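Local coordinates for precorrin-6A reductase (Rhodobacter capsulatus, PDB 4X7G), which reduces the macrocycle of precorrin-6A with NADPH, a step of cobalamin (vitamin B12) biosynthesis, at residues A96-P101 with R228-T233; P114-A119 with I218-P223; A121-A126 with S143-H148; R129-I134 with H149-L154. All blocks are in the same frame, centred on the assembly; numbering follows the deposited sequence.

Overall arrangement
The chain folds into two parallel sheets in separate Rossmann-like halves, with the bound corrin between them. Contact 1 is the outer strand pair of the N-terminal half, while contacts 2, 3 and 4 belong to the other. Contacts 1 and 2, centres about 20 Å apart, meet where Arg222 NH2 lies 2.8 Å from Arg99 O, a probable hydrogen bond between the halves. Contacts 2 and 4 share a sheet, Leu116 touching Ile134. Contact 3 lies about 12 Å, centre to centre, from contact 4, at its end remote from the corrin, with Ala145 O 2.7 Å from Tyr150 OH, another probable hydrogen bond. Contact 4 grips the corrin directly through Arg153.

Contact 1 of 4, residues A96-P101 with R228-T233; sequences AFERAP and RDICAT
The carbonyl oxygen of Ala96 is met by several groups: Cys231 N donates to it at 2.8 Å, almost straight at 173°, Glu98 N adds a weak bond, and Ile230 CA brings a C-H towards it. Ala96 N in turn donates to Asp229 O at 2.8 Å, which sets the register of a parallel strand pair. Beyond Phe97 the pairing frays, for Glu98 N reaches Cys231 O only by a weak, bent bond, helped by Phe97 CA, 3.2 Å from that oxygen. Water continues the link, accepting from Ala100 N and donating to Ala232 O. On the side of Ala96 and Ile230, the guanidinium of Arg228 lays one face over Ala96 CB, the methyl sitting off-centre and 3.4 Å from NH1. Arg228 gets there by placing CG between its backbone N and carbonyl carbon (chi1 79°) and then folding at chi2. At the guanidinium edge a water accepts from NH1 at 2.8 Å and donates to Glu98 OE1 at 2.7 Å, while NH1 also forms a salt bridge with Asp70. On the other side Phe97 reaches along the neighbouring strand end, its ring edge towards Ala232 C and CE1 3.5 Å from Thr233 C, and packs against Leu234 and Val237 of helix 234-243, which Thr233 caps. Strand 229-231 returns late in the chain to border this sheet, consistent with strand-swapping between the Rossmann-fold domains. Backbone bonds and the Cys231-Cys95 disulfide thus fasten the border strand, while Glu98 and Arg228, too far apart for a salt bridge and bridged by water, probably still attract.

Contact 2 of 4, residues P114-A119 with I218-P223; sequences PDLAAA and ILIDRP
Peptide groups are the flat elements here, and the methyl CG2 of Ile220 lies over one face of the Asp115-Leu116 peptide, 3.7 Å from Asp115 C and 3.5 Å from Asp115 CA. The oxygen of that peptide accepts from Ala119 N in the first turn of the helix. The carboxylate of Asp115, the second flat group, turns back to the helix start, where OD1 takes the N-H of Ala118 at 3.0 Å, nearly in line with its own C-O bond; Asp115 stands at the N-cap, and this bond caps the helix. The two branches of Ile220 divide the work. With CG1 anti to the carbonyl carbon (chi1 -60°), CD1 runs on to Leu116 CD2 at 3.6 Å, the two side chains slanting across each other, while CG2 is left to cover the cap. Ala119 CB fits between neighbours two residues apart on the strand, 3.9 Å from Ile218 CG2 and 4.0 Å from Ile220 CG1. In this way helix 116-122 lies on strand 216-220 as part of the beta-alpha-beta crossover that leads from strand 109-113 to strand 129-132 in the Rossmann-like half of the chain, passing over the strands in between. Val194 on the next strand adds to the same layer, touching both Ala119 and Ile220. Beyond the strand end the character changes: a water lies between Pro114 O and Asp221 O, 2.7 Å from the latter, and another between Pro114 O and Arg222 O. Carbonyl oxygens that cannot bond to each other are thus bridged by solvent, whereas apolar contacts, mostly through methyl groups, join the helix to the strand.

Contact 3 of 4, residues A121-A126 with S143-H148; sequences AALPQA and SAAPQH
The type I turn from Ala145 to His148 brings Gln147 and His148 against Pro124 and Gln125 without backbone pairing, the nearest CA atoms, those of Ala126 and Gln147, staying 7.8 Å apart. Side chains close the distance instead. Gln147 NE2 donates to Gln125 O at 3.0 Å and 161°, along a line close to its own amide plane but tilted from that of the carbonyl. To do so Gln147 takes the crowded position for CG, between the backbone N and the carbonyl carbon (chi1 72°), and bends again at chi2. This fold carries CG over the centre of one face of the imidazole of His148. The ring presents its CE1 edge to two carbonyls lying near its plane, Pro124 O at 3.0 Å from CE1 and Ala126 O at 3.3 Å from it, while ND1 accepts from Ala128 N. The chain segment running from helix 116-122 to strand 129-132 is thus joined to the loop that leads into strand 149-154, at the end of the Rossmann-like half remote from the corrin. An alanine at Gln147 would strip away both the amide and CG, and is likely to leave Gln125 O without this donor and one face of the His148 ring less covered. Leu123 approaches that ring at a slant, CB 3.8 Å from NE2 and CD1 3.9 Å from CD2, and its CD1 comes only loosely near Ala145 CB, at 4.5 Å. The side chains of Gln125 and Gln147 cross at about a right angle, with their amide planes 41° apart, and Val120 of the helix backs Ala145.

Contact 4 of 4, residues R129-I134 with H149-L154; sequences RVFLAI and HYLLRL. With 3Y8 (3-[(1R,2S,3S,7S,11S,16S,17R,18R,19R)-2,7,12,18-tetrakis(2-hydroxy-2-oxoethyl)-3,13-bis(3-hydroxy-3-oxopropyl)-1,2,5,7,11,17-hexamethyl-17-(3-oxidanyl-3-oxidanylidene-prop-1-enyl)-3,6,8,10,15,16,18,19,21,24-decahydrocorrin-8-yl]propanoic acid), chain C.
Two parallel strands of a Rossmann-like sheet, 129-132 and 149-154, run from Arg129 and His149 to the corrin pocket. Val130 N donates to His149 O, Leu151 N to Val130 O and Leu132 N to Leu151 O, before inverse gamma turns at Leu132 and Ala133. At the far end the planes of Arg129 and His149 are nearly parallel, 16° apart, with His149 CD2 off-centre under one face of the guanidinium; Arg129 NH2 bonds to Glu188 O, His149 NE2 to Glu188 OE2 and ND1 to Asp166. On that same side Phe131 has CG anti to the backbone N (chi1 180°), bringing CD1 to 3.7 Å from Leu151 CD2 and standing its CZ against one face of the Arg153 guanidinium, planes 78° apart. Arg153 NE donates to corrin O34 at 3.0 Å, and NH1 adds weak bonds to O34 and O33, while Asp181 takes NH2 in a salt bridge. A serine in place of Phe131 would probably open a gap beside Leu151 and leave one guanidinium face without its aromatic cover, the group less firmly held. On the opposite side Tyr150 lies alongside Val130, and its CD1 meets Leu132 CG at 3.4 Å.

Contact 1 of 4, residues A96-P101 with R228-T233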
# COMPACT_ATOMS: atom_id res chain seq x y z
N ALA A 96 5.88 10.71 -6.64
CA ALA A 96 5.30 9.63 -5.80
C ALA A 96 4.52 10.25 -4.71
O ALA A 96 5.03 11.01 -3.91
CB ALA A 96 6.44 8.75 -5.20
N PHE A 97 3.25 9.85 -4.57
CA PHE A 97 2.41 10.26 -3.52
C PHE A 97 2.49 9.23 -2.43
O PHE A 97 1.86 8.17 -2.46
CB PHE A 97 0.95 10.38 -3.99
CG PHE A 97 -0.02 10.86 -2.97
CD1 PHE A 97 0.35 11.39 -1.72
CD2 PHE A 97 -1.42 10.88 -3.22
CE1 PHE A 97 -0.61 11.86 -0.81
CE2 PHE A 97 -2.34 11.39 -2.38
CZ PHE A 97 -1.96 11.82 -1.17
N GLU A 98 3.38 9.52 -1.52
CA GLU A 98 3.54 8.65 -0.31
C GLU A 98 3.88 9.48 0.87
O GLU A 98 4.67 10.46 0.79
CB GLU A 98 4.49 7.59 -0.54
CG GLU A 98 5.88 7.97 -0.81
CD GLU A 98 6.94 6.87 -0.40
OE1 GLU A 98 6.75 5.62 -0.50
OE2 GLU A 98 8.07 7.26 -0.10
N ARG A 99 3.24 9.13 1.94
CA ARG A 99 3.23 9.92 3.19
C ARG A 99 4.49 9.48 3.95
O ARG A 99 5.19 8.53 3.57
CB ARG A 99 2.01 9.70 4.02
CG ARG A 99 0.77 10.07 3.27
CD ARG A 99 -0.22 9.24 3.83
NE ARG A 99 -0.85 9.84 4.91
CZ ARG A 99 -1.89 10.66 4.76
NH1 ARG A 99 -2.21 11.10 3.55
NH2 ARG A 99 -2.53 11.13 5.80
N ALA A 100 4.86 10.27 4.94
CA ALA A 100 5.98 9.92 5.78
C ALA A 100 5.70 8.57 6.45
O ALA A 100 4.54 8.21 6.71
CB ALA A 100 6.13 10.95 6.84
N PRO A 101 6.73 7.82 6.76
CA PRO A 101 6.51 6.62 7.58
C PRO A 101 5.80 7.01 8.86
O PRO A 101 6.03 8.07 9.42
CB PRO A 101 7.95 6.15 7.82
CG PRO A 101 8.81 6.71 6.71
CD PRO A 101 8.17 8.09 6.46
N ARG A 228 13.14 9.83 -6.75
CA ARG A 228 12.19 10.56 -7.56
C ARG A 228 11.50 11.58 -6.71
O ARG A 228 11.55 11.55 -5.44
CB ARG A 228 11.22 9.66 -8.34
CG ARG A 228 10.04 9.09 -7.54
CD ARG A 228 10.49 7.97 -6.61
NE ARG A 228 9.38 7.06 -6.36
CZ ARG A 228 9.07 6.51 -5.18
NH1 ARG A 228 8.00 5.76 -5.11
NH2 ARG A 228 9.73 6.81 -4.09
N ASP A 229 10.82 12.55 -7.32
CA ASP A 229 10.11 13.50 -6.58
C ASP A 229 9.08 12.84 -5.66
O ASP A 229 8.39 11.94 -6.14
CB ASP A 229 9.34 14.50 -7.49
CG ASP A 229 10.21 15.53 -8.22
OD1 ASP A 229 11.45 15.53 -8.07
OD2 ASP A 229 9.61 16.31 -8.98
N ILE A 230 9.00 13.31 -4.42
CA ILE A 230 8.00 12.78 -3.44
C ILE A 230 7.04 13.88 -3.11
O ILE A 230 7.42 15.05 -2.76
CB ILE A 230 8.71 12.37 -2.14
CG1 ILE A 230 9.79 11.38 -2.43
CG2 ILE A 230 7.68 11.90 -1.12
CD1 ILE A 230 9.42 10.17 -3.08
N CYS A 231 5.74 13.60 -3.22
CA CYS A 231 4.65 14.47 -2.91
C CYS A 231 4.05 13.83 -1.67
O CYS A 231 3.41 12.75 -1.75
CB CYS A 231 3.68 14.56 -4.10
SG CYS A 231 4.41 15.39 -5.56
N ALA A 232 4.20 14.43 -0.55
CA ALA A 232 3.88 13.76 0.74
C ALA A 232 2.47 13.91 1.18
O ALA A 232 2.08 13.19 2.17
CB ALA A 232 4.81 14.30 1.89
N THR A 233 1.69 14.77 0.58
CA THR A 233 0.35 15.06 0.88
C THR A 233 -0.43 15.30 -0.38
O THR A 233 0.15 15.63 -1.43
CB THR A 233 0.17 16.28 1.81
OG1 THR A 233 0.47 17.49 1.04
CG2 THR A 233 1.00 16.17 3.11
O HOH W 1 6.62 4.62 -2.98
O HOH W 2 3.22 12.80 4.78

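Contact 2 of 4, residues P114-A119 with I218-P223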
# COMPACT_ATOMS: atom_id res chain seq x y z
N PRO A 114 14.13 -4.91 9.30
CA PRO A 114 14.36 -4.37 7.95
C PRO A 114 13.48 -4.96 6.90
O PRO A 114 13.37 -4.30 5.81
CB PRO A 114 15.84 -4.77 7.68
CG PRO A 114 16.06 -6.00 8.51
CD PRO A 114 15.35 -5.59 9.81
N ASP A 115 12.90 -6.11 7.07
CA ASP A 115 12.20 -6.81 6.02
C ASP A 115 11.36 -7.88 6.63
O ASP A 115 11.37 -8.08 7.88
CB ASP A 115 13.19 -7.34 4.95
CG ASP A 115 14.19 -8.23 5.52
OD1 ASP A 115 14.00 -9.01 6.46
OD2 ASP A 115 15.35 -8.09 4.91
N LEU A 116 10.57 -8.55 5.82
CA LEU A 116 9.70 -9.54 6.29
C LEU A 116 10.34 -10.72 6.98
O LEU A 116 9.90 -11.22 8.01
CB LEU A 116 8.83 -9.99 5.13
CG LEU A 116 7.69 -9.04 4.75
CD1 LEU A 116 7.27 -9.10 3.26
CD2 LEU A 116 6.54 -9.36 5.65
N ALA A 117 11.47 -11.20 6.40
CA ALA A 117 12.17 -12.34 7.04
C ALA A 117 12.67 -12.01 8.47
O ALA A 117 12.64 -12.79 9.36
CB ALA A 117 13.37 -12.85 6.19
N ALA A 118 13.08 -10.78 8.65
CA ALA A 118 13.49 -10.34 9.98
C ALA A 118 12.32 -10.22 10.95
O ALA A 118 12.42 -10.45 12.15
CB ALA A 118 14.23 -9.04 9.93
N ALA A 119 11.09 -9.93 10.43
CA ALA A 119 9.95 -9.94 11.27
C ALA A 119 9.61 -11.34 11.76
O ALA A 119 9.24 -11.57 12.88
CB ALA A 119 8.71 -9.35 10.51
N ILE A 218 5.65 -5.34 15.65
CA ILE A 218 6.91 -5.56 14.91
C ILE A 218 6.71 -4.89 13.59
O ILE A 218 5.83 -5.31 12.82
CB ILE A 218 7.17 -7.02 14.76
CG1 ILE A 218 7.41 -7.67 16.11
CG2 ILE A 218 8.35 -7.31 13.83
CD1 ILE A 218 7.25 -9.18 16.16
N LEU A 219 7.39 -3.79 13.35
CA LEU A 219 7.16 -2.87 12.23
C LEU A 219 8.27 -2.99 11.23
O LEU A 219 9.46 -2.80 11.57
CB LEU A 219 7.04 -1.42 12.80
CG LEU A 219 6.62 -0.39 11.83
CD1 LEU A 219 5.23 -0.61 11.32
CD2 LEU A 219 6.74 0.98 12.47
N ILE A 220 7.92 -3.30 9.99
CA ILE A 220 8.91 -3.55 8.97
C ILE A 220 9.19 -2.20 8.25
O ILE A 220 8.31 -1.49 7.76
CB ILE A 220 8.38 -4.55 7.96
CG1 ILE A 220 8.03 -5.89 8.67
CG2 ILE A 220 9.39 -4.81 6.86
CD1 ILE A 220 7.01 -6.72 7.99
N ASP A 221 10.49 -1.87 8.19
CA ASP A 221 10.91 -0.67 7.49
C ASP A 221 10.68 -0.81 6.00
O ASP A 221 10.71 -1.85 5.39
CB ASP A 221 12.41 -0.47 7.84
CG ASP A 221 12.64 -0.15 9.34
OD1 ASP A 221 11.76 0.37 10.04
OD2 ASP A 221 13.78 -0.36 9.68
N ARG A 222 10.47 0.40 5.36
CA ARG A 222 10.23 0.44 3.95
C ARG A 222 11.44 -0.05 3.10
O ARG A 222 12.57 0.17 3.54
CB ARG A 222 9.90 1.85 3.52
CG ARG A 222 8.51 2.29 3.93
CD ARG A 222 8.35 3.75 3.68
NE ARG A 222 7.01 4.22 4.03
CZ ARG A 222 6.60 5.47 3.88
NH1 ARG A 222 7.44 6.40 3.40
NH2 ARG A 222 5.38 5.80 4.14
N PRO A 223 11.18 -0.64 1.94
CA PRO A 223 12.23 -1.13 1.05
C PRO A 223 12.82 0.09 0.29
O PRO A 223 12.19 1.12 0.14
CB PRO A 223 11.49 -2.04 0.09
CG PRO A 223 10.09 -1.46 0.02
CD PRO A 223 9.82 -0.94 1.38
O HOH W 3 11.51 -3.69 3.56
O HOH W 4 14.19 -1.87 4.83

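Contact 3 of 4, residues A121-A126 with S143-H148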
# COMPACT_ATOMS: atom_id res chain seq x y z
N ALA A 121 11.86 -13.70 12.19
CA ALA A 121 12.90 -13.95 13.23
C ALA A 121 12.64 -13.24 14.49
O ALA A 121 13.17 -13.63 15.54
CB ALA A 121 14.24 -13.63 12.66
N ALA A 122 11.87 -12.14 14.51
CA ALA A 122 11.56 -11.37 15.69
C ALA A 122 10.57 -11.97 16.58
O ALA A 122 10.44 -11.59 17.76
CB ALA A 122 11.14 -9.93 15.29
N LEU A 123 9.72 -12.87 16.04
CA LEU A 123 8.68 -13.44 16.85
C LEU A 123 9.26 -14.29 18.00
O LEU A 123 10.33 -14.90 17.77
CB LEU A 123 7.79 -14.32 16.00
CG LEU A 123 6.93 -13.53 14.99
CD1 LEU A 123 6.17 -14.49 14.10
CD2 LEU A 123 5.98 -12.63 15.69
N PRO A 124 8.60 -14.33 19.11
CA PRO A 124 9.13 -15.17 20.20
C PRO A 124 9.12 -16.63 19.87
O PRO A 124 8.44 -17.12 18.97
CB PRO A 124 8.19 -14.82 21.31
CG PRO A 124 6.90 -14.51 20.65
CD PRO A 124 7.23 -13.82 19.36
N GLN A 125 9.93 -17.41 20.64
CA GLN A 125 9.93 -18.81 20.45
C GLN A 125 8.63 -19.56 20.88
O GLN A 125 8.15 -20.42 20.17
CB GLN A 125 11.21 -19.37 21.17
CG GLN A 125 11.37 -20.85 20.89
CD GLN A 125 11.78 -21.07 19.44
OE1 GLN A 125 12.25 -20.13 18.71
NE2 GLN A 125 11.54 -22.27 18.95
N ALA A 126 8.17 -19.23 22.04
CA ALA A 126 6.95 -19.84 22.61
C ALA A 126 5.74 -19.39 21.80
O ALA A 126 5.69 -18.18 21.38
CB ALA A 126 6.81 -19.28 23.99
N SER A 143 5.82 -19.40 7.48
CA SER A 143 5.96 -20.83 7.56
C SER A 143 7.30 -21.23 8.13
O SER A 143 7.46 -22.38 8.55
CB SER A 143 5.81 -21.49 6.17
OG SER A 143 6.91 -21.12 5.27
N ALA A 144 8.20 -20.30 8.30
CA ALA A 144 9.45 -20.56 9.05
C ALA A 144 9.29 -20.43 10.54
O ALA A 144 10.15 -20.81 11.32
CB ALA A 144 10.47 -19.58 8.56
N ALA A 145 8.12 -19.93 11.00
CA ALA A 145 7.78 -19.91 12.41
C ALA A 145 6.41 -20.51 12.58
O ALA A 145 5.39 -19.80 12.98
CB ALA A 145 7.90 -18.51 13.04
N PRO A 146 6.20 -21.78 12.29
CA PRO A 146 4.87 -22.37 12.21
C PRO A 146 4.21 -22.58 13.51
O PRO A 146 2.97 -22.93 13.47
CB PRO A 146 5.17 -23.70 11.48
CG PRO A 146 6.53 -24.06 11.97
CD PRO A 146 7.28 -22.76 11.95
N GLN A 147 4.87 -22.48 14.62
CA GLN A 147 4.33 -22.79 15.93
C GLN A 147 3.22 -21.85 16.45
O GLN A 147 2.51 -22.15 17.43
CB GLN A 147 5.41 -22.90 17.00
CG GLN A 147 6.10 -21.63 17.46
CD GLN A 147 7.30 -21.24 16.60
OE1 GLN A 147 7.42 -21.53 15.37
NE2 GLN A 147 8.16 -20.49 17.22
N HIS A 148 3.17 -20.63 15.89
CA HIS A 148 2.23 -19.61 16.41
C HIS A 148 0.82 -19.88 15.89
O HIS A 148 0.67 -20.47 14.82
CB HIS A 148 2.72 -18.24 15.98
CG HIS A 148 4.07 -17.96 16.54
ND1 HIS A 148 4.29 -17.95 17.88
CD2 HIS A 148 5.26 -17.77 15.94
CE1 HIS A 148 5.59 -17.72 18.09
NE2 HIS A 148 6.20 -17.59 16.95
O HOH W 5 9.13 -17.80 16.44

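Contact 4 of 4, residues R129-I134 with H149-L154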
# COMPACT_ATOMS: atom_id res chain seq x y z
N ARG A 129 0.04 -15.34 19.60
CA ARG A 129 -1.19 -15.13 18.81
C ARG A 129 -0.94 -13.87 17.97
O ARG A 129 -1.04 -12.77 18.48
CB ARG A 129 -2.38 -15.00 19.71
CG ARG A 129 -2.64 -16.33 20.50
CD ARG A 129 -3.90 -16.26 21.34
NE ARG A 129 -5.11 -16.15 20.57
CZ ARG A 129 -5.76 -17.13 20.01
NH1 ARG A 129 -5.28 -18.35 20.05
NH2 ARG A 129 -6.87 -16.91 19.30
N VAL A 130 -0.52 -14.11 16.75
CA VAL A 130 0.08 -13.03 15.95
C VAL A 130 -0.81 -12.58 14.83
O VAL A 130 -1.22 -13.41 14.03
CB VAL A 130 1.39 -13.56 15.35
CG1 VAL A 130 2.07 -12.47 14.49
CG2 VAL A 130 2.36 -14.12 16.42
N PHE A 131 -1.12 -11.28 14.80
CA PHE A 131 -1.85 -10.72 13.69
C PHE A 131 -0.89 -10.41 12.57
O PHE A 131 -0.04 -9.45 12.73
CB PHE A 131 -2.65 -9.53 14.09
CG PHE A 131 -3.45 -8.88 12.97
CD1 PHE A 131 -3.89 -9.59 11.87
CD2 PHE A 131 -3.76 -7.54 13.08
CE1 PHE A 131 -4.67 -8.98 10.91
CE2 PHE A 131 -4.56 -6.92 12.10
CZ PHE A 131 -5.02 -7.66 11.02
N LEU A 132 -0.85 -11.19 11.49
CA LEU A 132 -0.02 -10.92 10.33
C LEU A 132 -0.72 -9.99 9.46
O LEU A 132 -1.35 -10.39 8.46
CB LEU A 132 0.31 -12.18 9.58
CG LEU A 132 1.08 -13.21 10.25
CD1 LEU A 132 1.38 -14.36 9.25
CD2 LEU A 132 2.36 -12.66 10.77
N ALA A 133 -0.64 -8.70 9.74
CA ALA A 133 -1.37 -7.70 9.04
C ALA A 133 -0.65 -7.21 7.86
O ALA A 133 -0.40 -6.02 7.67
CB ALA A 133 -1.69 -6.57 10.03
N ILE A 134 -0.27 -8.16 6.99
CA ILE A 134 0.64 -7.99 5.88
C ILE A 134 0.04 -8.51 4.62
O ILE A 134 0.75 -8.51 3.58
CB ILE A 134 1.99 -8.58 6.14
CG1 ILE A 134 1.86 -10.09 6.33
CG2 ILE A 134 2.68 -7.84 7.30
CD1 ILE A 134 3.18 -10.80 6.19
N HIS A 149 -0.12 -19.26 16.61
CA HIS A 149 -1.44 -19.04 15.97
C HIS A 149 -1.39 -17.71 15.20
O HIS A 149 -0.97 -16.71 15.82
CB HIS A 149 -2.55 -18.97 17.01
CG HIS A 149 -3.83 -18.45 16.45
ND1 HIS A 149 -4.55 -19.14 15.51
CD2 HIS A 149 -4.47 -17.28 16.63
CE1 HIS A 149 -5.54 -18.40 15.10
NE2 HIS A 149 -5.54 -17.29 15.78
N TYR A 150 -1.79 -17.71 13.98
CA TYR A 150 -1.79 -16.56 13.14
C TYR A 150 -3.20 -16.13 12.81
O TYR A 150 -4.07 -16.97 12.46
CB TYR A 150 -1.01 -16.77 11.88
CG TYR A 150 0.48 -16.95 12.06
CD1 TYR A 150 1.24 -15.87 12.43
CD2 TYR A 150 1.12 -18.18 11.94
CE1 TYR A 150 2.63 -16.00 12.61
CE2 TYR A 150 2.47 -18.33 12.13
CZ TYR A 150 3.20 -17.22 12.42
OH TYR A 150 4.60 -17.28 12.58
N LEU A 151 -3.45 -14.84 12.87
CA LEU A 151 -4.63 -14.20 12.30
C LEU A 151 -4.25 -13.57 11.00
O LEU A 151 -3.25 -12.77 10.99
CB LEU A 151 -5.20 -13.19 13.27
CG LEU A 151 -6.39 -12.32 12.76
CD1 LEU A 151 -7.62 -13.21 12.53
CD2 LEU A 151 -6.71 -11.22 13.68
N LEU A 152 -4.92 -13.83 9.95
CA LEU A 152 -4.68 -13.29 8.62
C LEU A 152 -5.83 -12.41 8.22
O LEU A 152 -6.98 -12.58 8.73
CB LEU A 152 -4.56 -14.42 7.57
CG LEU A 152 -3.71 -15.57 7.96
CD1 LEU A 152 -3.68 -16.65 6.94
CD2 LEU A 152 -2.31 -15.14 8.31
N ARG A 153 -5.61 -11.44 7.37
CA ARG A 153 -6.68 -10.58 6.84
C ARG A 153 -6.42 -10.49 5.31
O ARG A 153 -5.41 -9.95 4.91
CB ARG A 153 -6.74 -9.24 7.53
CG ARG A 153 -7.79 -8.33 6.94
CD ARG A 153 -8.33 -7.32 7.94
NE ARG A 153 -7.34 -6.39 8.40
CZ ARG A 153 -7.51 -5.48 9.35
NH1 ARG A 153 -6.56 -4.69 9.69
NH2 ARG A 153 -8.65 -5.48 10.02
N LEU A 154 -7.33 -11.03 4.56
CA LEU A 154 -7.18 -11.26 3.14
C LEU A 154 -8.32 -10.59 2.39
O LEU A 154 -9.46 -10.64 2.83
CB LEU A 154 -7.23 -12.77 2.80
CG LEU A 154 -6.15 -13.57 3.53
CD1 LEU A 154 -6.37 -15.07 3.26
CD2 LEU A 154 -4.74 -13.14 3.28
C48 3Y8 C . -5.55 -4.32 -5.26
C47 3Y8 C . -8.02 -2.61 -4.15
C43 3Y8 C . -9.14 2.50 -0.83
C42 3Y8 C . -8.61 1.15 -0.20
C41 3Y8 C . -7.10 1.27 -0.34
C38 3Y8 C . -3.64 1.23 1.50
C37 3Y8 C . -4.95 1.19 2.18
C36 3Y8 C . -7.15 0.10 2.69
C35 3Y8 C . -4.64 -1.21 4.04
C32 3Y8 C . -4.04 -4.56 7.50
C31 3Y8 C . -3.04 -4.20 6.32
C2 3Y8 C . -1.93 -4.49 3.05
C1 3Y8 C . -2.78 -4.78 1.76
C4 3Y8 C . -3.72 -2.93 2.78
C5 3Y8 C . -4.52 -1.85 2.85
C7 3Y8 C . -5.91 0.01 1.75
C8 3Y8 C . -6.39 0.10 0.34
C6 3Y8 C . -5.27 -1.25 1.77
C3 3Y8 C . -2.88 -3.59 3.86
C11 3Y8 C . -6.71 -2.95 -1.91
C12 3Y8 C . -6.86 -3.19 -3.33
C13 3Y8 C . -5.88 -3.95 -3.82
C14 3Y8 C . -5.03 -4.32 -2.70
C15 3Y8 C . -3.92 -5.13 -2.81
C16 3Y8 C . -3.12 -5.43 -1.62
C17 3Y8 C . -2.09 -6.52 -1.54
C18 3Y8 C . -1.63 -6.40 -0.05
C19 3Y8 C . -2.05 -4.94 0.42
C20 3Y8 C . -3.77 -5.92 1.99
C21 3Y8 C . -9.31 -3.52 -4.06
C24 3Y8 C . -7.94 -3.36 -1.10
C25 3Y8 C . -1.55 -5.77 3.83
C26 3Y8 C . -0.70 -3.64 2.70
O59 3Y8 C . -5.41 -9.91 0.13
C57 3Y8 C . -4.85 -9.39 -0.93
O58 3Y8 C . -4.86 -9.85 -2.10
C56 3Y8 C . -3.96 -8.21 -0.65
C55 3Y8 C . -2.84 -7.92 -1.70
C54 3Y8 C . -0.96 -6.34 -2.53
C60 3Y8 C . -0.14 -6.59 0.25
C61 3Y8 C . 0.40 -7.93 0.09
O62 3Y8 C . 1.69 -8.00 0.07
O63 3Y8 C . -0.34 -8.95 0.02
N24 3Y8 C . -3.02 -4.54 -0.61
N23 3Y8 C . -5.55 -3.74 -1.58
C49 3Y8 C . -4.50 -3.34 -5.81
C50 3Y8 C . -4.12 -3.50 -7.25
O51 3Y8 C . -4.58 -4.45 -7.93
O52 3Y8 C . -3.40 -2.54 -7.71
O23 3Y8 C . -10.38 -2.91 -3.84
O22 3Y8 C . -9.17 -4.71 -4.20
C10 3Y8 C . -6.33 -1.45 -1.71
C9 3Y8 C . -6.11 -1.06 -0.29
N22 3Y8 C . -5.46 -1.92 0.61
O44 3Y8 C . -9.13 3.47 -0.07
O45 3Y8 C . -9.66 2.41 -1.87
O39 3Y8 C . -3.19 2.41 1.32
O40 3Y8 C . -3.02 0.19 1.30
N21 3Y8 C . -3.63 -3.60 1.68
C27 3Y8 C . 0.09 -3.17 3.96
O28 3Y8 C . 0.95 -3.96 4.38
O29 3Y8 C . -0.15 -2.09 4.47
C30 3Y8 C . -3.78 -4.14 5.01
O34 3Y8 C . -4.57 -5.72 7.38
O33 3Y8 C . -3.96 -3.69 8.37
O HOH W 6 -2.85 -11.63 6.46